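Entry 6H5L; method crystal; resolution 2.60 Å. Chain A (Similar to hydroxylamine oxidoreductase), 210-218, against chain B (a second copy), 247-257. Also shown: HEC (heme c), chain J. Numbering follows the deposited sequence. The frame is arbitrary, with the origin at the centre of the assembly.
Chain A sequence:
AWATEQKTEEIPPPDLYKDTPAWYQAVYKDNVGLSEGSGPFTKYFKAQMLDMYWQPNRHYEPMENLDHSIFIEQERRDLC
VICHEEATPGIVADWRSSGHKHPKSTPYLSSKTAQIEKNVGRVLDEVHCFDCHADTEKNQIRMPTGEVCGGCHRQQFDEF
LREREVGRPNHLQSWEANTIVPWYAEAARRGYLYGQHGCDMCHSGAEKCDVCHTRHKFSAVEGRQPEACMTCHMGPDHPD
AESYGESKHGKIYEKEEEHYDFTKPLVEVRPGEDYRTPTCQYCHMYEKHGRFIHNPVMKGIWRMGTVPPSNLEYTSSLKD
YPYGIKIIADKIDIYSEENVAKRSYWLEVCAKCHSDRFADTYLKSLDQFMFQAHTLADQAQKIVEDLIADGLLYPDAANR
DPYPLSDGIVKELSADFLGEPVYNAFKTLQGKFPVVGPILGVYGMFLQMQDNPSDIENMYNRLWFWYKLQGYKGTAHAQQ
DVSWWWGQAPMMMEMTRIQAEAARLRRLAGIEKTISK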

ATOM      1  N   ASP A 210      28.083 -22.366 -18.797  1.00 22.36           N
ATOM      2  CA  ASP A 210      27.533 -21.016 -18.771  1.00 27.43           C
ATOM      3  C   ASP A 210      26.883 -20.638 -20.096  1.00 22.60           C
ATOM      4  O   ASP A 210      26.798 -19.453 -20.434  1.00 26.21           O
ATOM      5  CB  ASP A 210      28.629 -20.010 -18.424  1.00 22.21           C
ATOM      6  CG  ASP A 210      29.761 -20.014 -19.436  1.00 24.28           C
ATOM      7  OD1 ASP A 210      29.777 -20.906 -20.311  1.00 30.47           O
ATOM      8  OD2 ASP A 210      30.635 -19.127 -19.364  1.00 26.74           O
ATOM      9  N   VAL A 211      26.417 -21.626 -20.852  1.00 22.29           N
ATOM     10  CA  VAL A 211      26.084 -21.427 -22.256  1.00 24.34           C
ATOM     11  C   VAL A 211      24.593 -21.162 -22.423  1.00 27.09           C
ATOM     12  O   VAL A 211      24.184 -20.410 -23.317  1.00 21.33           O
ATOM     13  CB  VAL A 211      26.563 -22.636 -23.083  1.00 19.69           C
ATOM     14  CG1 VAL A 211      25.425 -23.274 -23.871  1.00 31.46           C
ATOM     15  CG2 VAL A 211      27.715 -22.233 -23.985  1.00 17.64           C
ATOM     16  N   CYS A 212      23.772 -21.763 -21.558  1.00 20.89           N
ATOM     17  CA  CYS A 212      22.349 -21.445 -21.481  1.00 22.82           C
ATOM     18  C   CYS A 212      22.051 -20.484 -20.334  1.00 22.75           C
ATOM     19  O   CYS A 212      21.540 -19.384 -20.562  1.00 22.69           O
ATOM     20  CB  CYS A 212      21.534 -22.737 -21.340  1.00 18.84           C
ATOM     21  SG  CYS A 212      21.825 -23.930 -22.675  1.00 21.94           S
ATOM     22  N   HIS A 213      22.373 -20.874 -19.101  1.00 23.27           N
ATOM     23  CA  HIS A 213      22.381 -19.947 -17.977  1.00 20.37           C
ATOM     24  C   HIS A 213      23.753 -19.281 -17.945  1.00 24.62           C
ATOM     25  O   HIS A 213      24.752 -19.916 -17.595  1.00 21.81           O
ATOM     26  CB  HIS A 213      22.056 -20.655 -16.660  1.00 13.88           C
ATOM     27  CG  HIS A 213      22.385 -22.120 -16.641  1.00 16.51           C
ATOM     28  ND1 HIS A 213      23.649 -22.596 -16.364  1.00 21.04           N
ATOM     29  CD2 HIS A 213      21.608 -23.213 -16.832  1.00 18.18           C
ATOM     30  CE1 HIS A 213      23.640 -23.917 -16.399  1.00 20.72           C
ATOM     31  NE2 HIS A 213      22.413 -24.318 -16.680  1.00 19.88           N
ATOM     32  N   THR A 214      23.797 -18.000 -18.308  1.00 21.01           N
ATOM     33  CA  THR A 214      25.043 -17.333 -18.666  1.00 22.14           C
ATOM     34  C   THR A 214      25.917 -17.072 -17.442  1.00 23.10           C
ATOM     35  O   THR A 214      25.619 -17.484 -16.316  1.00 24.42           O
ATOM     36  CB  THR A 214      24.763 -16.025 -19.401  1.00 22.75           C
ATOM     37  OG1 THR A 214      23.719 -15.306 -18.732  1.00 21.34           O
ATOM     38  CG2 THR A 214      24.362 -16.298 -20.848  1.00 26.71           C
ATOM     39  N   ARG A 215      27.011 -16.356 -17.686  1.00 29.56           N
ATOM     40  CA  ARG A 215      28.140 -16.339 -16.767  1.00 20.81           C
ATOM     41  C   ARG A 215      27.886 -15.436 -15.568  1.00 37.85           C
ATOM     42  O   ARG A 215      27.380 -14.316 -15.709  1.00 33.69           O
ATOM     43  CB  ARG A 215      29.409 -15.890 -17.492  1.00 34.30           C
ATOM     44  CG  ARG A 215      30.569 -16.844 -17.324  1.00 30.16           C
ATOM     45  CD  ARG A 215      31.907 -16.174 -17.577  1.00 30.11           C
ATOM     46  NE  ARG A 215      31.913 -15.324 -18.763  1.00 29.50           N
ATOM     47  CZ  ARG A 215      32.082 -15.769 -20.003  1.00 33.58           C
ATOM     48  NH1 ARG A 215      32.249 -17.063 -20.234  1.00 31.54           N
ATOM     49  NH2 ARG A 215      32.082 -14.912 -21.014  1.00 28.99           N
ATOM     50  N   HIS A 216      28.220 -15.953 -14.386  1.00 50.48           N
ATOM     51  CA  HIS A 216      28.358 -15.203 -13.143  1.00 28.63           C
ATOM     52  C   HIS A 216      27.018 -14.760 -12.570  1.00 30.52           C
ATOM     53  O   HIS A 216      26.956 -14.296 -11.429  1.00 41.56           O
ATOM     54  CB  HIS A 216      29.298 -14.019 -13.355  1.00 20.29           C
ATOM     55  CG  HIS A 216      30.710 -14.431 -13.626  1.00 27.43           C
ATOM     56  ND1 HIS A 216      31.456 -13.911 -14.662  1.00 23.70           N
ATOM     57  CD2 HIS A 216      31.508 -15.329 -13.002  1.00 28.59           C
ATOM     58  CE1 HIS A 216      32.655 -14.466 -14.659  1.00 24.04           C
ATOM     59  NE2 HIS A 216      32.713 -15.331 -13.661  1.00 25.04           N
ATOM     60  N   LYS A 217      25.938 -14.930 -13.326  1.00 27.58           N
ATOM     61  CA  LYS A 217      24.607 -14.905 -12.738  1.00 31.90           C
ATOM     62  C   LYS A 217      24.041 -16.304 -12.571  1.00 23.28           C
ATOM     63  O   LYS A 217      23.323 -16.555 -11.597  1.00 29.17           O
ATOM     64  CB  LYS A 217      23.646 -14.056 -13.581  1.00 31.35           C
ATOM     65  CG  LYS A 217      23.044 -12.870 -12.825  1.00 13.39           C
ATOM     66  CD  LYS A 217      21.850 -12.274 -13.563  1.00 26.24           C
ATOM     67  CE  LYS A 217      21.152 -11.200 -12.736  1.00 35.66           C
ATOM     68  NZ  LYS A 217      21.588  -9.824 -13.101  1.00 28.61           N
ATOM     69  N   PHE A 218      24.381 -17.209 -13.491  1.00 23.54           N
ATOM     70  CA  PHE A 218      24.033 -18.627 -13.418  1.00 19.83           C
ATOM     71  C   PHE A 218      22.590 -18.815 -12.965  1.00 26.33           C
ATOM     72  O   PHE A 218      22.290 -19.515 -11.996  1.00 38.51           O
ATOM     73  CB  PHE A 218      25.007 -19.376 -12.510  1.00 24.46           C
ATOM     74  CG  PHE A 218      26.427 -19.362 -13.009  1.00 24.42           C
ATOM     75  CD1 PHE A 218      26.792 -20.103 -14.119  1.00 22.93           C
ATOM     76  CD2 PHE A 218      27.397 -18.610 -12.369  1.00 23.45           C
ATOM     77  CE1 PHE A 218      28.096 -20.095 -14.583  1.00 21.40           C
ATOM     78  CE2 PHE A 218      28.702 -18.600 -12.829  1.00 23.49           C
ATOM     79  CZ  PHE A 218      29.050 -19.343 -13.935  1.00 24.47           C
TER
ATOM     80  N   SER B 247      23.052 -11.654 -29.993  1.00 17.80           N
ATOM     81  CA  SER B 247      24.195 -12.016 -29.171  1.00 21.78           C
ATOM     82  C   SER B 247      23.763 -12.176 -27.714  1.00 25.61           C
ATOM     83  O   SER B 247      22.659 -11.793 -27.319  1.00 22.73           O
ATOM     84  CB  SER B 247      25.298 -10.962 -29.283  1.00 15.61           C
ATOM     85  OG  SER B 247      24.912  -9.749 -28.661  1.00 17.50           O
ATOM     86  N   LYS B 248      24.655 -12.757 -26.906  1.00 17.89           N
ATOM     87  CA  LYS B 248      24.384 -12.864 -25.475  1.00 14.29           C
ATOM     88  C   LYS B 248      24.201 -11.491 -24.842  1.00 16.36           C
ATOM     89  O   LYS B 248      23.424 -11.342 -23.891  1.00 20.47           O
ATOM     90  CB  LYS B 248      25.506 -13.629 -24.777  1.00 20.24           C
ATOM     91  CG  LYS B 248      25.491 -15.131 -25.024  1.00 20.22           C
ATOM     92  CD  LYS B 248      24.212 -15.768 -24.497  1.00 12.41           C
ATOM     93  CE  LYS B 248      24.269 -17.286 -24.586  1.00 16.24           C
ATOM     94  NZ  LYS B 248      23.027 -17.931 -24.074  1.00 26.36           N
ATOM     95  N   HIS B 249      24.909 -10.480 -25.351  1.00 17.94           N
ATOM     96  CA  HIS B 249      24.691  -9.114 -24.887  1.00 19.07           C
ATOM     97  C   HIS B 249      23.253  -8.671 -25.135  1.00 26.30           C
ATOM     98  O   HIS B 249      22.620  -8.075 -24.257  1.00 24.17           O
ATOM     99  CB  HIS B 249      25.669  -8.162 -25.579  1.00 18.23           C
ATOM    100  CG  HIS B 249      27.098  -8.357 -25.172  1.00 23.69           C
ATOM    101  ND1 HIS B 249      28.151  -8.159 -26.039  1.00 14.59           N
ATOM    102  CD2 HIS B 249      27.647  -8.720 -23.988  1.00 22.23           C
ATOM    103  CE1 HIS B 249      29.287  -8.399 -25.410  1.00 20.95           C
ATOM    104  NE2 HIS B 249      29.010  -8.741 -24.163  1.00 23.55           N
ATOM    105  N   GLY B 250      22.720  -8.964 -26.320  1.00 21.28           N
ATOM    106  CA  GLY B 250      21.379  -8.547 -26.674  1.00 19.40           C
ATOM    107  C   GLY B 250      20.292  -9.413 -26.073  1.00 24.52           C
ATOM    108  O   GLY B 250      19.234  -8.908 -25.684  1.00 23.00           O
ATOM    109  N   LYS B 251      20.534 -10.725 -25.998  1.00 24.69           N
ATOM    110  CA  LYS B 251      19.556 -11.621 -25.389  1.00 20.70           C
ATOM    111  C   LYS B 251      19.366 -11.304 -23.911  1.00 22.50           C
ATOM    112  O   LYS B 251      18.243 -11.352 -23.396  1.00 29.38           O
ATOM    113  CB  LYS B 251      19.984 -13.077 -25.574  1.00 23.84           C
ATOM    114  CG  LYS B 251      19.740 -13.618 -26.973  1.00 20.58           C
ATOM    115  CD  LYS B 251      18.265 -13.536 -27.325  1.00 25.15           C
ATOM    116  CE  LYS B 251      18.059 -12.877 -28.676  1.00 24.25           C
ATOM    117  NZ  LYS B 251      16.646 -12.456 -28.880  1.00 19.70           N
ATOM    118  N   ILE B 252      20.453 -10.974 -23.213  1.00 20.34           N
ATOM    119  CA  ILE B 252      20.351 -10.633 -21.799  1.00 19.37           C
ATOM    120  C   ILE B 252      19.656  -9.289 -21.623  1.00 21.95           C
ATOM    121  O   ILE B 252      18.859  -9.104 -20.696  1.00 20.22           O
ATOM    122  CB  ILE B 252      21.746 -10.650 -21.148  1.00 23.58           C
ATOM    123  CG1 ILE B 252      22.276 -12.083 -21.072  1.00 19.78           C
ATOM    124  CG2 ILE B 252      21.704 -10.012 -19.770  1.00 21.74           C
ATOM    125  CD1 ILE B 252      23.708 -12.185 -20.586  1.00 16.75           C
ATOM    126  N   TYR B 253      19.934  -8.334 -22.512  1.00 21.90           N
ATOM    127  CA  TYR B 253      19.250  -7.046 -22.444  1.00 17.76           C
ATOM    128  C   TYR B 253      17.755  -7.207 -22.685  1.00 21.98           C
ATOM    129  O   TYR B 253      16.934  -6.645 -21.953  1.00 24.69           O
ATOM    130  CB  TYR B 253      19.855  -6.067 -23.450  1.00 17.05           C
ATOM    131  CG  TYR B 253      18.880  -5.006 -23.919  1.00 17.35           C
ATOM    132  CD1 TYR B 253      18.427  -4.016 -23.056  1.00 19.37           C
ATOM    133  CD2 TYR B 253      18.415  -4.994 -25.229  1.00 19.30           C
ATOM    134  CE1 TYR B 253      17.533  -3.050 -23.483  1.00 21.16           C
ATOM    135  CE2 TYR B 253      17.524  -4.032 -25.664  1.00 17.67           C
ATOM    136  CZ  TYR B 253      17.086  -3.063 -24.788  1.00 20.66           C
ATOM    137  OH  TYR B 253      16.201  -2.102 -25.221  1.00 17.97           O
ATOM    138  N   GLU B 254      17.381  -7.973 -23.713  1.00 21.44           N
ATOM    139  CA  GLU B 254      15.966  -8.120 -24.045  1.00 24.56           C
ATOM    140  C   GLU B 254      15.188  -8.809 -22.929  1.00 29.00           C
ATOM    141  O   GLU B 254      14.000  -8.527 -22.734  1.00 33.42           O
ATOM    142  CB  GLU B 254      15.814  -8.885 -25.358  1.00 22.12           C
ATOM    143  CG  GLU B 254      16.138  -8.048 -26.586  1.00 28.72           C
ATOM    144  CD  GLU B 254      16.679  -8.872 -27.738  1.00 25.16           C
ATOM    145  OE1 GLU B 254      16.560 -10.115 -27.695  1.00 24.30           O
ATOM    146  OE2 GLU B 254      17.232  -8.272 -28.686  1.00 33.88           O
ATOM    147  N   LYS B 255      15.832  -9.709 -22.187  1.00 26.42           N
ATOM    148  CA  LYS B 255      15.163 -10.438 -21.118  1.00 22.81           C
ATOM    149  C   LYS B 255      15.336  -9.802 -19.744  1.00 26.98           C
ATOM    150  O   LYS B 255      14.641 -10.202 -18.805  1.00 27.36           O
ATOM    151  CB  LYS B 255      15.660 -11.888 -21.081  1.00 21.46           C
ATOM    152  CG  LYS B 255      15.300 -12.693 -22.322  1.00 27.77           C
ATOM    153  CD  LYS B 255      13.809 -12.599 -22.636  1.00 25.81           C
ATOM    154  CE  LYS B 255      12.957 -13.243 -21.547  1.00 23.15           C
ATOM    155  NZ  LYS B 255      11.499 -13.079 -21.806  1.00 26.66           N
ATOM    156  N   GLU B 256      16.234  -8.826 -19.600  1.00 24.32           N
ATOM    157  CA  GLU B 256      16.415  -8.117 -18.338  1.00 18.46           C
ATOM    158  C   GLU B 256      16.173  -6.618 -18.479  1.00 20.76           C
ATOM    159  O   GLU B 256      16.567  -5.850 -17.595  1.00 30.25           O
ATOM    160  CB  GLU B 256      17.819  -8.362 -17.774  1.00 16.52           C
ATOM    161  CG  GLU B 256      18.129  -9.811 -17.441  1.00 15.83           C
ATOM    162  CD  GLU B 256      19.436  -9.960 -16.682  1.00 20.13           C
ATOM    163  OE1 GLU B 256      19.858  -8.979 -16.034  1.00 32.71           O
ATOM    164  OE2 GLU B 256      20.045 -11.050 -16.734  1.00 25.32           O
ATOM    165  N   GLU B 257      15.532  -6.185 -19.571  1.00 25.25           N
ATOM    166  CA  GLU B 257      15.405  -4.754 -19.846  1.00 28.25           C
ATOM    167  C   GLU B 257      14.633  -4.018 -18.758  1.00 33.07           C
ATOM    168  O   GLU B 257      14.861  -2.820 -18.547  1.00 30.41           O
ATOM    169  CB  GLU B 257      14.732  -4.535 -21.203  1.00 27.55           C
ATOM    170  CG  GLU B 257      13.641  -5.540 -21.522  1.00 42.13           C
ATOM    171  CD  GLU B 257      12.810  -5.141 -22.724  1.00 57.67           C
ATOM    172  OE1 GLU B 257      12.081  -4.132 -22.632  1.00 65.95           O
ATOM    173  OE2 GLU B 257      12.894  -5.832 -23.762  1.00 51.41           O
TER
HETATM  174 FE   HEC J 608      30.636  -9.100 -23.052  1.00 22.55          FE
HETATM  175  CHA HEC J 608      29.212 -12.201 -23.187  1.00 20.75           C
HETATM  176  CHB HEC J 608      32.677  -9.952 -25.724  1.00 15.76           C
HETATM  177  CHC HEC J 608      31.911  -5.905 -23.167  1.00 21.16           C
HETATM  178  CHD HEC J 608      28.855  -8.297 -20.237  1.00 20.56           C
HETATM  179  NA  HEC J 608      30.874 -10.754 -24.261  1.00 18.66           N
HETATM  180  C1A HEC J 608      30.226 -11.961 -24.086  1.00 22.62           C
HETATM  181  C2A HEC J 608      30.797 -12.915 -25.017  1.00 16.05           C
HETATM  182  C3A HEC J 608      31.751 -12.293 -25.710  1.00 20.45           C
HETATM  183  C4A HEC J 608      31.822 -10.922 -25.252  1.00 17.28           C
HETATM  184  CMA HEC J 608      32.628 -12.925 -26.811  1.00 16.89           C
HETATM  185  CAA HEC J 608      30.392 -14.397 -25.185  1.00 15.56           C
HETATM  186  CBA HEC J 608      30.836 -15.179 -23.956  1.00 20.03           C
HETATM  187  CGA HEC J 608      30.690 -16.658 -24.194  1.00 23.55           C
HETATM  188  O1A HEC J 608      30.973 -17.436 -23.248  1.00 25.45           O
HETATM  189  O2A HEC J 608      30.293 -17.058 -25.319  1.00 22.24           O
HETATM  190  NB  HEC J 608      32.058  -8.122 -24.208  1.00 21.06           N
HETATM  191  C1B HEC J 608      32.728  -8.645 -25.298  1.00 12.52           C
HETATM  192  C2B HEC J 608      33.487  -7.579 -25.920  1.00 18.47           C
HETATM  193  C3B HEC J 608      33.282  -6.460 -25.210  1.00 21.08           C
HETATM  194  C4B HEC J 608      32.377  -6.781 -24.123  1.00 23.06           C
HETATM  195  CMB HEC J 608      34.385  -7.759 -27.166  1.00 19.20           C
HETATM  196  CAB HEC J 608      33.877  -5.056 -25.467  1.00 20.10           C
HETATM  197  CBB HEC J 608      33.360  -4.459 -26.795  1.00 20.84           C
HETATM  198  NC  HEC J 608      30.436  -7.425 -21.911  1.00 18.26           N
HETATM  199  C1C HEC J 608      31.029  -6.200 -22.149  1.00 20.89           C
HETATM  200  C2C HEC J 608      30.486  -5.247 -21.202  1.00 18.50           C
HETATM  201  C3C HEC J 608      29.716  -5.921 -20.333  1.00 23.22           C
HETATM  202  C4C HEC J 608      29.618  -7.295 -20.802  1.00 21.73           C
HETATM  203  CMC HEC J 608      30.991  -3.795 -21.054  1.00 15.47           C
HETATM  204  CAC HEC J 608      28.982  -5.333 -19.098  1.00 19.81           C
HETATM  205  CBC HEC J 608      27.945  -4.247 -19.465  1.00 22.04           C
HETATM  206  ND  HEC J 608      29.218 -10.082 -21.908  1.00 19.04           N
HETATM  207  C1D HEC J 608      28.680  -9.578 -20.725  1.00 20.83           C
HETATM  208  C2D HEC J 608      27.901 -10.622 -20.091  1.00 18.29           C
HETATM  209  C3D HEC J 608      28.020 -11.841 -21.018  1.00 23.02           C
HETATM  210  C4D HEC J 608      28.852 -11.410 -22.117  1.00 20.86           C
HETATM  211  CMD HEC J 608      27.121 -10.531 -18.762  1.00 15.76           C
HETATM  212  CAD HEC J 608      27.391 -13.240 -20.842  1.00 22.20           C
HETATM  213  CBD HEC J 608      28.481 -14.243 -20.480  1.00 25.69           C
HETATM  214  CGD HEC J 608      28.180 -15.578 -21.108  1.00 22.21           C
HETATM  215  O1D HEC J 608      27.929 -15.615 -22.341  1.00 27.62           O
HETATM  216  O2D HEC J 608      28.204 -16.606 -20.383  1.00 18.75           O

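An irregular loop of chain A meets a helix of chain B, with heme c bridging the two. The one direct hydrogen bond between the stretches runs from Lys B248 NZ to Val A211 O, 2.8 Å; the donor comes from the first turn of the helix, and its chi3 and chi4, both t, extend the end of the chain to the loop backbone. The acceptor is a backbone carbonyl, and the valine side chain points away from the helix. A buried ammonium needs such partners, and NZ is also hydrogen-bonded elsewhere in the structure. Farther along, Lys A217 NZ and Glu B256 OE1 form a salt bridge at 3.5 Å, a long one, between partly exposed residues whose long side chains both set out toward the other stretch.

The heme adds an indirect link. His B249 NE2 binds HEC FE at 2.0 Å, fixing the heme to the helix, while Arg A215 holds its propionates from the loop: its backbone N donates weakly to HEC O2D at 3.0 Å, and NH1 donates to HEC O1A at 3.3 Å. The Arg A215 guanidinium, with HEC CBD over one face, also forms a salt bridge with Asp A210, Arg A215 NH1 to Asp A210 OD2, 2.8 Å, although the hydrogen bond within it is weak.

Between these polar anchors lies Thr A214, buried and pointing toward the helix. Thr A214 CG2 packs 3.7 Å from Lys B248 CD, using the aliphatic part of the lysine, and Thr A214 OG1, hydrogen-bonded elsewhere in the structure, lies 3.6 Å from Ile B252 CD1. Ile B252, one helical turn after Lys B248, points the same side of the helix at the loop; its CD1 also touches HEC CAD at 3.8 Å, so one methyl packs against both loop and heme. The two stretches together bury 235 Å².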